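Local coordinates for xanthomonas outer protein D (Xanthomonas euvesicatoria, PDB 2OIX) that serves as a type III secreted virulence effector whose cysteine protease domain, present here in an inactivated form, removes SUMO from modified proteins, at residues A[5-10]-A[33-38]; A[11-14]-A[19-22]; A[90-95]-A[160-165]. The protein carries 1 engineered substitution. One frame throughout, in Å; residues are numbered along the deposited sequence.

Contact 1: A[5-10]-A[33-38]; sequences LLDGHL and ADSQVV
Asp7 and Ser35, each in the first turn of its own helix, meet through a short hydrogen bond: Ser35 OG donates to Asp7 OD1 at 2.6 Å. The hydroxyl arrives on the lone pair of OD1 that faces away from the second carboxylate oxygen. With a chi1 of 55°, Ser35 sets its OG between its own backbone N and carbonyl carbon, which carries the hydroxyl to the acid. The CA atoms of the two residues lie 6.0 Å apart, and this is where the contact is tight. A water on one flank accepts from Ser35 N at 3.1 Å and donates to Asp7 O, tying backbone to backbone. A second water gives a hydrogen bond to Asp7 OD1 at 2.8 Å, while its link to Ser35 O is weak. The carboxylate oxygen is thus gripped by the hydroxyl and by a water, and the adjacent helix N-termini would probably favour its negative charge.

Toward solvent the contact loosens. Gln36, an exposed residue, lays its CG 3.7 Å from Asp7 CG, but its extended chain runs on past the acid. The two flat end groups are turned 34° from each other without a polar bond between them. Asp34, before helix 35-40, caps that helix: its OD2 accepts from Gln36 N and Val37 N. Trp76 of strand 75-82 touches both Asp7 and Ser35, so the starts of helices 7-20 and 35-40 are joined beside the central sheet, with Asp7 also reaching Asn70 of strand 64-71.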
ATOM      1  N   LEU A   5     -13.558  -5.113   3.846  1.00 43.11           N
ATOM      2  CA  LEU A   5     -12.957  -3.972   4.531  1.00 43.40           C
ATOM      3  C   LEU A   5     -13.236  -2.670   3.783  1.00 42.21           C
ATOM      4  O   LEU A   5     -13.166  -2.640   2.555  1.00 42.21           O
ATOM      5  CB  LEU A   5     -11.437  -4.166   4.682  1.00 42.27           C
ATOM      6  CG  LEU A   5     -10.925  -5.288   5.594  1.00 42.94           C
ATOM      7  CD1 LEU A   5      -9.423  -5.073   5.877  1.00 40.77           C
ATOM      8  CD2 LEU A   5     -11.694  -5.457   6.894  1.00 39.37           C
ATOM      9  N   LEU A   6     -13.577  -1.615   4.532  1.00 41.74           N
ATOM     10  CA  LEU A   6     -13.775  -0.255   3.988  1.00 40.96           C
ATOM     11  C   LEU A   6     -12.493   0.574   4.149  1.00 40.58           C
ATOM     12  O   LEU A   6     -11.582   0.151   4.851  1.00 40.95           O
ATOM     13  CB  LEU A   6     -14.921   0.438   4.722  1.00 40.45           C
ATOM     14  CG  LEU A   6     -16.249  -0.326   4.831  1.00 40.11           C
ATOM     15  CD1 LEU A   6     -17.319   0.524   5.522  1.00 41.82           C
ATOM     16  CD2 LEU A   6     -16.757  -0.770   3.482  1.00 41.57           C
ATOM     17  N   ASP A   7     -12.439   1.741   3.523  1.00 40.97           N
ATOM     18  CA  ASP A   7     -11.287   2.656   3.638  1.00 41.19           C
ATOM     19  C   ASP A   7     -10.929   2.875   5.116  1.00 41.24           C
ATOM     20  O   ASP A   7      -9.755   2.878   5.464  1.00 40.49           O
ATOM     21  CB  ASP A   7     -11.611   4.018   3.004  1.00 42.40           C
ATOM     22  CG  ASP A   7     -11.835   3.939   1.487  1.00 44.26           C
ATOM     23  OD1 ASP A   7     -10.845   3.934   0.703  1.00 43.79           O
ATOM     24  OD2 ASP A   7     -13.026   3.920   1.076  1.00 46.34           O
ATOM     25  N   GLY A   8     -11.965   3.105   5.947  1.00 40.76           N
ATOM     26  CA  GLY A   8     -11.829   3.321   7.395  1.00 40.20           C
ATOM     27  C   GLY A   8     -11.195   2.190   8.194  1.00 40.41           C
ATOM     28  O   GLY A   8     -10.530   2.433   9.198  1.00 41.59           O
ATOM     29  N   HIS A   9     -11.411   0.950   7.778  1.00 37.98           N
ATOM     30  CA  HIS A   9     -10.758  -0.182   8.422  1.00 36.83           C
ATOM     31  C   HIS A   9      -9.288  -0.231   8.128  1.00 35.57           C
ATOM     32  O   HIS A   9      -8.496  -0.528   9.020  1.00 36.66           O
ATOM     33  CB  HIS A   9     -11.370  -1.467   7.934  1.00 37.94           C
ATOM     34  CG  HIS A   9     -12.793  -1.634   8.346  1.00 36.00           C
ATOM     35  ND1 HIS A   9     -13.833  -1.610   7.441  1.00 36.99           N
ATOM     36  CD2 HIS A   9     -13.359  -1.827   9.563  1.00 37.56           C
ATOM     37  CE1 HIS A   9     -14.976  -1.803   8.079  1.00 38.83           C
ATOM     38  NE2 HIS A   9     -14.717  -1.910   9.369  1.00 38.60           N
ATOM     39  N   LEU A  10      -8.938   0.017   6.866  1.00 30.66           N
ATOM     40  CA  LEU A  10      -7.539   0.041   6.452  1.00 29.55           C
ATOM     41  C   LEU A  10      -6.828   1.167   7.195  1.00 28.90           C
ATOM     42  O   LEU A  10      -5.777   0.944   7.787  1.00 28.07           O
ATOM     43  CB  LEU A  10      -7.419   0.210   4.928  1.00 29.29           C
ATOM     44  CG  LEU A  10      -7.345  -1.090   4.089  1.00 29.13           C
ATOM     45  CD1 LEU A  10      -8.686  -1.637   3.977  1.00 29.12           C
ATOM     46  CD2 LEU A  10      -6.873  -0.728   2.655  1.00 28.44           C
ATOM     47  N   ALA A  33      -0.192   5.349   3.326  1.00 25.73           N
ATOM     48  CA  ALA A  33      -1.160   6.286   2.772  1.00 27.53           C
ATOM     49  C   ALA A  33      -2.609   5.937   3.109  1.00 27.11           C
ATOM     50  O   ALA A  33      -3.005   4.755   3.328  1.00 29.73           O
ATOM     51  CB  ALA A  33      -0.974   6.500   1.266  1.00 27.33           C
ATOM     52  N   ASP A  34      -3.388   7.003   3.250  1.00 28.10           N
ATOM     53  CA  ASP A  34      -4.830   6.897   3.400  1.00 27.25           C
ATOM     54  C   ASP A  34      -5.375   6.605   2.004  1.00 27.18           C
ATOM     55  O   ASP A  34      -5.037   7.306   1.041  1.00 24.98           O
ATOM     56  CB  ASP A  34      -5.387   8.239   3.878  1.00 28.17           C
ATOM     57  CG  ASP A  34      -6.880   8.223   3.981  1.00 32.11           C
ATOM     58  OD1 ASP A  34      -7.409   7.868   5.064  1.00 34.48           O
ATOM     59  OD2 ASP A  34      -7.546   8.547   2.989  1.00 33.53           O
ATOM     60  N   SER A  35      -6.247   5.617   1.885  1.00 26.45           N
ATOM     61  CA  SER A  35      -6.734   5.130   0.592  1.00 27.43           C
ATOM     62  C   SER A  35      -7.609   6.123  -0.164  1.00 27.25           C
ATOM     63  O   SER A  35      -7.633   6.119  -1.386  1.00 28.68           O
ATOM     64  CB  SER A  35      -7.442   3.774   0.755  1.00 28.52           C
ATOM     65  OG  SER A  35      -8.478   3.848   1.707  1.00 32.32           O
ATOM     66  N   GLN A  36      -8.275   7.018   0.561  1.00 27.19           N
ATOM     67  CA  GLN A  36      -9.143   7.979  -0.060  1.00 26.47           C
ATOM     68  C   GLN A  36      -8.266   9.048  -0.682  1.00 27.05           C
ATOM     69  O   GLN A  36      -8.587   9.559  -1.722  1.00 26.96           O
ATOM     70  CB  GLN A  36     -10.090   8.600   0.955  1.00 27.21           C
ATOM     71  CG  GLN A  36     -11.090   7.603   1.507  1.00 26.43           C
ATOM     72  CD  GLN A  36     -12.194   8.243   2.310  1.00 31.08           C
ATOM     73  OE1 GLN A  36     -13.088   8.834   1.756  1.00 33.17           O
ATOM     74  NE2 GLN A  36     -12.177   8.042   3.621  1.00 30.41           N
ATOM     75  N   VAL A  37      -7.157   9.372  -0.007  1.00 27.29           N
ATOM     76  CA  VAL A  37      -6.176  10.273  -0.580  1.00 26.61           C
ATOM     77  C   VAL A  37      -5.576   9.677  -1.844  1.00 27.12           C
ATOM     78  O   VAL A  37      -5.313  10.430  -2.807  1.00 27.05           O
ATOM     79  CB  VAL A  37      -5.100  10.712   0.422  1.00 26.94           C
ATOM     80  CG1 VAL A  37      -4.041  11.644  -0.256  1.00 26.91           C
ATOM     81  CG2 VAL A  37      -5.753  11.469   1.612  1.00 29.71           C
ATOM     82  N   VAL A  38      -5.302   8.353  -1.831  1.00 26.51           N
ATOM     83  CA  VAL A  38      -4.825   7.672  -3.066  1.00 28.00           C
ATOM     84  C   VAL A  38      -5.830   7.896  -4.249  1.00 28.65           C
ATOM     85  O   VAL A  38      -5.458   8.288  -5.362  1.00 26.48           O
ATOM     86  CB  VAL A  38      -4.541   6.134  -2.815  1.00 26.98           C
ATOM     87  CG1 VAL A  38      -4.021   5.526  -4.086  1.00 29.55           C
ATOM     88  CG2 VAL A  38      -3.457   6.008  -1.771  1.00 28.28           C
TER
HETATM   89  O   HOH W   1      -6.863   3.804   4.346  1.00 43.71           O
HETATM   90  O   HOH W   2     -11.025   5.357  -1.646  1.00 46.41           O

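Contact 2: A[11-14]-A[19-22]; sequences RAYT and RRLR
Arg20 bends its chain back along helix 7-20 so that NH2 comes 3.9 Å from Tyr13 OH, seven residues earlier. The bend lies at chi3, -76°, and brings the guanidinium obliquely to the phenol end, with ring and guanidinium planes 76° apart. Tyr13, with CG anti to its N, starts out away from the 19-22 segment, and it is the far end of the ring that reaches Arg20. The direct approach is long, and a water bridges the guanidinium to the Tyr13 backbone. It accepts from Arg20 NH2 at 2.8 Å, lying at the guanidinium edge and in its plane, and donates to Tyr13 O at 3.0 Å. The same water sits over the centre of the Tyr13 ring, 3.4 Å above its plane. Arg19, on the exposed side, repeats the theme: a second water accepts from its NH1 at 3.0 Å and donates to Ala12 O at 2.8 Å.

The polar ends are held more strongly from outside. Tyr13 OH and Arg20 NH2 meet at a shared carboxylate oxygen, Glu145 OE1 of helix 136-153, by a hydrogen bond and a salt bridge; Arg177 NH1 of helix 171-179 also bonds to the phenol oxygen, and Asp16 pairs with Arg20 NE. The chemistry implies a seam between three helices, hydrated by the two waters, in which Glu145 probably eases the closeness of Arg20 and Arg177.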
ATOM      1  N   ARG A  11      -7.429   2.368   7.179  1.00 28.14           N
ATOM      2  CA  ARG A  11      -6.909   3.507   7.929  1.00 28.59           C
ATOM      3  C   ARG A  11      -6.684   3.250   9.425  1.00 27.71           C
ATOM      4  O   ARG A  11      -5.646   3.650   9.970  1.00 26.92           O
ATOM      5  CB  ARG A  11      -7.820   4.730   7.754  1.00 28.37           C
ATOM      6  CG  ARG A  11      -7.306   5.971   8.447  1.00 33.63           C
ATOM      7  CD  ARG A  11      -6.034   6.485   7.772  1.00 38.44           C
ATOM      8  NE  ARG A  11      -5.374   7.526   8.561  1.00 43.81           N
ATOM      9  CZ  ARG A  11      -5.502   8.836   8.352  1.00 45.54           C
ATOM     10  NH1 ARG A  11      -6.254   9.302   7.357  1.00 45.42           N
ATOM     11  NH2 ARG A  11      -4.865   9.692   9.148  1.00 48.27           N
ATOM     12  N   ALA A  12      -7.638   2.582  10.078  1.00 27.34           N
ATOM     13  CA  ALA A  12      -7.549   2.285  11.499  1.00 28.25           C
ATOM     14  C   ALA A  12      -6.419   1.278  11.768  1.00 28.49           C
ATOM     15  O   ALA A  12      -5.675   1.393  12.749  1.00 27.51           O
ATOM     16  CB  ALA A  12      -8.895   1.719  12.035  1.00 28.06           C
ATOM     17  N   TYR A  13      -6.304   0.295  10.883  1.00 29.13           N
ATOM     18  CA  TYR A  13      -5.224  -0.667  10.997  1.00 29.38           C
ATOM     19  C   TYR A  13      -3.858   0.003  10.790  1.00 29.02           C
ATOM     20  O   TYR A  13      -2.940  -0.199  11.592  1.00 30.14           O
ATOM     21  CB  TYR A  13      -5.428  -1.825  10.037  1.00 30.39           C
ATOM     22  CG  TYR A  13      -4.496  -2.988  10.325  1.00 31.76           C
ATOM     23  CD1 TYR A  13      -4.931  -4.107  11.047  1.00 33.35           C
ATOM     24  CD2 TYR A  13      -3.162  -2.953   9.897  1.00 32.87           C
ATOM     25  CE1 TYR A  13      -4.062  -5.185  11.303  1.00 33.32           C
ATOM     26  CE2 TYR A  13      -2.293  -4.015  10.164  1.00 32.11           C
ATOM     27  CZ  TYR A  13      -2.752  -5.117  10.840  1.00 33.35           C
ATOM     28  OH  TYR A  13      -1.878  -6.146  11.105  1.00 36.02           O
ATOM     29  N   THR A  14      -3.723   0.814   9.752  1.00 28.30           N
ATOM     30  CA  THR A  14      -2.407   1.417   9.491  1.00 28.15           C
ATOM     31  C   THR A  14      -2.026   2.518  10.492  1.00 29.50           C
ATOM     32  O   THR A  14      -0.835   2.682  10.809  1.00 29.04           O
ATOM     33  CB  THR A  14      -2.216   1.861   8.033  1.00 29.97           C
ATOM     34  OG1 THR A  14      -3.147   2.896   7.719  1.00 27.87           O
ATOM     35  CG2 THR A  14      -2.359   0.679   7.062  1.00 25.51           C
ATOM     36  N   ARG A  19       1.581   3.378  15.184  1.00 31.50           N
ATOM     37  CA  ARG A  19       1.793   3.555  16.619  1.00 31.92           C
ATOM     38  C   ARG A  19       2.661   2.434  17.179  1.00 31.95           C
ATOM     39  O   ARG A  19       3.548   2.682  18.015  1.00 31.19           O
ATOM     40  CB  ARG A  19       0.463   3.595  17.361  1.00 31.99           C
ATOM     41  CG  ARG A  19      -0.326   4.872  17.121  1.00 36.39           C
ATOM     42  CD  ARG A  19      -1.735   4.770  17.717  1.00 42.55           C
ATOM     43  NE  ARG A  19      -2.722   5.452  16.864  1.00 47.14           N
ATOM     44  CZ  ARG A  19      -3.926   4.961  16.556  1.00 49.00           C
ATOM     45  NH1 ARG A  19      -4.311   3.764  17.006  1.00 48.49           N
ATOM     46  NH2 ARG A  19      -4.746   5.665  15.782  1.00 50.61           N
ATOM     47  N   ARG A  20       2.403   1.202  16.721  1.00 31.87           N
ATOM     48  CA  ARG A  20       3.182   0.062  17.164  1.00 32.13           C
ATOM     49  C   ARG A  20       4.651   0.183  16.756  1.00 31.88           C
ATOM     50  O   ARG A  20       5.524  -0.176  17.530  1.00 31.78           O
ATOM     51  CB  ARG A  20       2.545  -1.268  16.742  1.00 31.96           C
ATOM     52  CG  ARG A  20       1.213  -1.550  17.449  1.00 32.19           C
ATOM     53  CD  ARG A  20       0.674  -2.928  17.110  1.00 32.87           C
ATOM     54  NE  ARG A  20       0.074  -3.001  15.776  1.00 35.26           N
ATOM     55  CZ  ARG A  20       0.532  -3.729  14.755  1.00 35.77           C
ATOM     56  NH1 ARG A  20       1.633  -4.482  14.873  1.00 36.90           N
ATOM     57  NH2 ARG A  20      -0.112  -3.682  13.593  1.00 34.53           N
ATOM     58  N   LEU A  21       4.911   0.750  15.579  1.00 32.19           N
ATOM     59  CA  LEU A  21       6.271   0.885  15.039  1.00 33.34           C
ATOM     60  C   LEU A  21       7.043   2.122  15.520  1.00 33.85           C
ATOM     61  O   LEU A  21       8.219   2.289  15.191  1.00 33.77           O
ATOM     62  CB  LEU A  21       6.234   0.895  13.493  1.00 32.88           C
ATOM     63  CG  LEU A  21       5.540  -0.273  12.790  1.00 33.27           C
ATOM     64  CD1 LEU A  21       5.774  -0.196  11.292  1.00 34.19           C
ATOM     65  CD2 LEU A  21       5.984  -1.655  13.358  1.00 33.63           C
ATOM     66  N   ARG A  22       6.386   2.988  16.280  1.00 35.03           N
ATOM     67  CA  ARG A  22       6.994   4.252  16.695  1.00 36.39           C
ATOM     68  C   ARG A  22       8.352   4.102  17.391  1.00 36.45           C
ATOM     69  O   ARG A  22       8.497   3.366  18.361  1.00 35.80           O
ATOM     70  CB  ARG A  22       6.033   5.041  17.581  1.00 36.90           C
ATOM     71  CG  ARG A  22       5.235   6.056  16.801  1.00 40.07           C
ATOM     72  CD  ARG A  22       4.844   7.198  17.702  1.00 44.80           C
ATOM     73  NE  ARG A  22       3.607   6.931  18.424  1.00 47.72           N
ATOM     74  CZ  ARG A  22       3.227   7.551  19.543  1.00 48.76           C
ATOM     75  NH1 ARG A  22       3.996   8.483  20.112  1.00 48.72           N
ATOM     76  NH2 ARG A  22       2.068   7.218  20.098  1.00 48.99           N
TER
HETATM   77  O   HOH W   3      -6.270   3.180  14.811  1.00 55.35           O
HETATM   78  O   HOH W   4      -2.612  -2.541  13.469  1.00 44.18           O

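Contact 3: A[90-95]-A[160-165]; sequences AAYHYD and GGRDLT
The Tyr94 ring carries Leu164 on one face and the carbonyl of Arg162 at its edge. Leu164 CD1 stands 3.8 Å from the ring centroid and 13° off the normal, a CH-pi contact made almost over the centre. In the ring plane, Tyr94 OH donates to Arg162 O at 2.6 Å, meeting a lone pair in the carbonyl plane. The Tyr92 ring has the aliphatic part of Arg162 over one face: CG lies above it, and CD comes 3.5 Å from Tyr92 CZ. Bends at chi2 and chi3 then bring the guanidinium round to the phenol oxygen, its plane 74° from that of the ring. Arg162 NH1 donates to Tyr92 OH at 3.1 Å, along a line tilted out of the guanidinium plane. One arginine therefore serves two tyrosines, by its backbone and by its tip, and Phe156 O and Tyr158 O fix its other nitrogens, NE and NH2.

The loop is shaped locally by a type I turn from Gly160 to Asp163 and by an Asx turn in which Asp163 OD1 accepts from Thr165 N. Tyr92 and Tyr94 belong to the sheet face that this loop and helix 136-153 cover; His93 and Asp95 point to the other, where helix 102-114 packs. There Asp95 is bonded to His75, consistent with the His-Asp pair of the catalytic triad in Ulp1-family cysteine proteases.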
ATOM      1  N   ALA A  90      11.619   2.872  -7.404  1.00 20.86           N
ATOM      2  CA  ALA A  90      11.108   1.536  -7.610  1.00 21.09           C
ATOM      3  C   ALA A  90       9.657   1.511  -7.134  1.00 21.31           C
ATOM      4  O   ALA A  90       9.302   2.227  -6.177  1.00 22.29           O
ATOM      5  CB  ALA A  90      11.929   0.538  -6.844  1.00 22.05           C
ATOM      6  N   ALA A  91       8.817   0.746  -7.835  1.00 19.72           N
ATOM      7  CA  ALA A  91       7.386   0.646  -7.509  1.00 19.80           C
ATOM      8  C   ALA A  91       6.940  -0.798  -7.720  1.00 18.87           C
ATOM      9  O   ALA A  91       7.400  -1.471  -8.688  1.00 18.88           O
ATOM     10  CB  ALA A  91       6.606   1.646  -8.400  1.00 20.01           C
ATOM     11  N   TYR A  92       6.108  -1.322  -6.795  1.00 19.86           N
ATOM     12  CA  TYR A  92       5.748  -2.714  -6.729  1.00 20.98           C
ATOM     13  C   TYR A  92       4.239  -2.818  -6.532  1.00 21.05           C
ATOM     14  O   TYR A  92       3.683  -2.174  -5.628  1.00 21.37           O
ATOM     15  CB  TYR A  92       6.385  -3.383  -5.504  1.00 20.95           C
ATOM     16  CG  TYR A  92       7.900  -3.165  -5.450  1.00 20.05           C
ATOM     17  CD1 TYR A  92       8.788  -4.069  -6.098  1.00 18.78           C
ATOM     18  CD2 TYR A  92       8.448  -2.083  -4.732  1.00 21.51           C
ATOM     19  CE1 TYR A  92      10.210  -3.855  -6.058  1.00 22.77           C
ATOM     20  CE2 TYR A  92       9.895  -1.864  -4.684  1.00 20.89           C
ATOM     21  CZ  TYR A  92      10.722  -2.755  -5.373  1.00 20.86           C
ATOM     22  OH  TYR A  92      12.053  -2.607  -5.312  1.00 22.34           O
ATOM     23  N   HIS A  93       3.580  -3.571  -7.403  1.00 20.25           N
ATOM     24  CA  HIS A  93       2.135  -3.808  -7.261  1.00 21.18           C
ATOM     25  C   HIS A  93       1.797  -5.248  -6.900  1.00 21.67           C
ATOM     26  O   HIS A  93       2.229  -6.188  -7.598  1.00 22.51           O
ATOM     27  CB  HIS A  93       1.417  -3.341  -8.558  1.00 21.58           C
ATOM     28  CG  HIS A  93      -0.085  -3.411  -8.463  1.00 21.25           C
ATOM     29  ND1 HIS A  93      -0.863  -4.081  -9.384  1.00 20.11           N
ATOM     30  CD2 HIS A  93      -0.949  -2.882  -7.559  1.00 20.55           C
ATOM     31  CE1 HIS A  93      -2.138  -3.999  -9.034  1.00 25.12           C
ATOM     32  NE2 HIS A  93      -2.216  -3.290  -7.920  1.00 24.47           N
ATOM     33  N   TYR A  94       1.027  -5.426  -5.818  1.00 19.71           N
ATOM     34  CA  TYR A  94       0.612  -6.736  -5.291  1.00 21.65           C
ATOM     35  C   TYR A  94      -0.910  -6.836  -5.404  1.00 21.28           C
ATOM     36  O   TYR A  94      -1.653  -6.016  -4.832  1.00 19.83           O
ATOM     37  CB  TYR A  94       1.046  -6.932  -3.835  1.00 21.05           C
ATOM     38  CG  TYR A  94       2.554  -6.670  -3.545  1.00 21.17           C
ATOM     39  CD1 TYR A  94       3.455  -7.725  -3.557  1.00 22.84           C
ATOM     40  CD2 TYR A  94       3.029  -5.412  -3.177  1.00 23.11           C
ATOM     41  CE1 TYR A  94       4.811  -7.555  -3.269  1.00 19.28           C
ATOM     42  CE2 TYR A  94       4.410  -5.195  -2.880  1.00 22.65           C
ATOM     43  CZ  TYR A  94       5.292  -6.304  -2.915  1.00 19.65           C
ATOM     44  OH  TYR A  94       6.627  -6.150  -2.637  1.00 18.80           O
ATOM     45  N   ASP A  95      -1.346  -7.797  -6.195  1.00 22.16           N
ATOM     46  CA  ASP A  95      -2.777  -8.061  -6.367  1.00 24.72           C
ATOM     47  C   ASP A  95      -3.070  -9.523  -6.064  1.00 26.66           C
ATOM     48  O   ASP A  95      -2.490 -10.418  -6.670  1.00 25.47           O
ATOM     49  CB  ASP A  95      -3.174  -7.669  -7.799  1.00 23.59           C
ATOM     50  CG  ASP A  95      -4.684  -7.797  -8.060  1.00 22.71           C
ATOM     51  OD1 ASP A  95      -5.152  -7.260  -9.087  1.00 25.45           O
ATOM     52  OD2 ASP A  95      -5.413  -8.449  -7.276  1.00 22.51           O
ATOM     53  N   GLY A 160      14.828 -10.765  -3.080  1.00 24.05           N
ATOM     54  CA  GLY A 160      13.691 -11.494  -2.533  1.00 23.97           C
ATOM     55  C   GLY A 160      13.033 -10.794  -1.348  1.00 24.10           C
ATOM     56  O   GLY A 160      12.011 -11.234  -0.868  1.00 24.80           O
ATOM     57  N   GLY A 161      13.589  -9.677  -0.889  1.00 23.80           N
ATOM     58  CA  GLY A 161      13.060  -9.012   0.306  1.00 24.37           C
ATOM     59  C   GLY A 161      11.700  -8.350   0.128  1.00 23.02           C
ATOM     60  O   GLY A 161      11.115  -7.913   1.078  1.00 25.00           O
ATOM     61  N   ARG A 162      11.175  -8.301  -1.080  1.00 22.87           N
ATOM     62  CA  ARG A 162       9.861  -7.683  -1.303  1.00 23.18           C
ATOM     63  C   ARG A 162       8.873  -8.755  -1.801  1.00 24.27           C
ATOM     64  O   ARG A 162       7.777  -8.447  -2.259  1.00 24.86           O
ATOM     65  CB  ARG A 162      10.028  -6.533  -2.314  1.00 23.51           C
ATOM     66  CG  ARG A 162      10.597  -5.235  -1.684  1.00 25.57           C
ATOM     67  CD  ARG A 162      11.718  -4.617  -2.527  1.00 24.23           C
ATOM     68  NE  ARG A 162      12.983  -5.318  -2.348  1.00 27.15           N
ATOM     69  CZ  ARG A 162      13.878  -5.554  -3.301  1.00 32.45           C
ATOM     70  NH1 ARG A 162      13.669  -5.134  -4.538  1.00 30.56           N
ATOM     71  NH2 ARG A 162      14.994  -6.216  -3.013  1.00 33.56           N
ATOM     72  N   ASP A 163       9.237 -10.030  -1.650  1.00 24.03           N
ATOM     73  CA  ASP A 163       8.374 -11.138  -2.103  1.00 23.93           C
ATOM     74  C   ASP A 163       7.320 -11.365  -1.049  1.00 23.18           C
ATOM     75  O   ASP A 163       7.648 -11.513   0.116  1.00 23.39           O
ATOM     76  CB  ASP A 163       9.203 -12.432  -2.302  1.00 24.14           C
ATOM     77  CG  ASP A 163       8.449 -13.540  -3.060  1.00 28.36           C
ATOM     78  OD1 ASP A 163       7.218 -13.551  -3.106  1.00 32.70           O
ATOM     79  OD2 ASP A 163       9.113 -14.447  -3.623  1.00 32.82           O
ATOM     80  N   LEU A 164       6.058 -11.441  -1.467  1.00 23.12           N
ATOM     81  CA  LEU A 164       4.935 -11.689  -0.540  1.00 21.84           C
ATOM     82  C   LEU A 164       4.140 -12.943  -0.900  1.00 24.20           C
ATOM     83  O   LEU A 164       3.000 -13.110  -0.439  1.00 23.30           O
ATOM     84  CB  LEU A 164       3.994 -10.456  -0.479  1.00 22.75           C
ATOM     85  CG  LEU A 164       4.540  -9.155   0.166  1.00 21.18           C
ATOM     86  CD1 LEU A 164       3.478  -7.995   0.195  1.00 21.63           C
ATOM     87  CD2 LEU A 164       5.004  -9.479   1.607  1.00 24.87           C
ATOM     88  N   THR A 165       4.737 -13.819  -1.711  1.00 25.74           N
ATOM     89  CA  THR A 165       4.103 -15.052  -2.201  1.00 28.88           C
ATOM     90  C   THR A 165       3.533 -15.866  -1.040  1.00 31.51           C
ATOM     91  O   THR A 165       2.411 -16.381  -1.105  1.00 31.69           O
ATOM     92  CB  THR A 165       5.110 -15.901  -3.029  1.00 27.90           C
ATOM     93  OG1 THR A 165       5.708 -15.098  -4.054  1.00 28.25           O
ATOM     94  CG2 THR A 165       4.439 -17.063  -3.687  1.00 29.29           C
TER

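Contacts 1 and 2 share helix 7-20 and touch through a salt bridge, Asp34 OD1 to Arg11 NH1 at 2.9 Å, whereas contact 3 is about 20 Å from contact 1 and 21 Å from contact 2, centre to centre, and lies across the centre of the chain from contact 1. Contact 3 is buried, and there aromatic faces, aliphatic carbons and direct hydrogen bonds do the work. The other two are partly buried and include bridging waters: contact 1 joins two helix starts with a hydroxyl-carboxylate bond flanked by waters, while contact 2 links turns of one helix through waters and outside charges. Helix 136-153 borders all three, packing against Leu10, Tyr13 and Leu164.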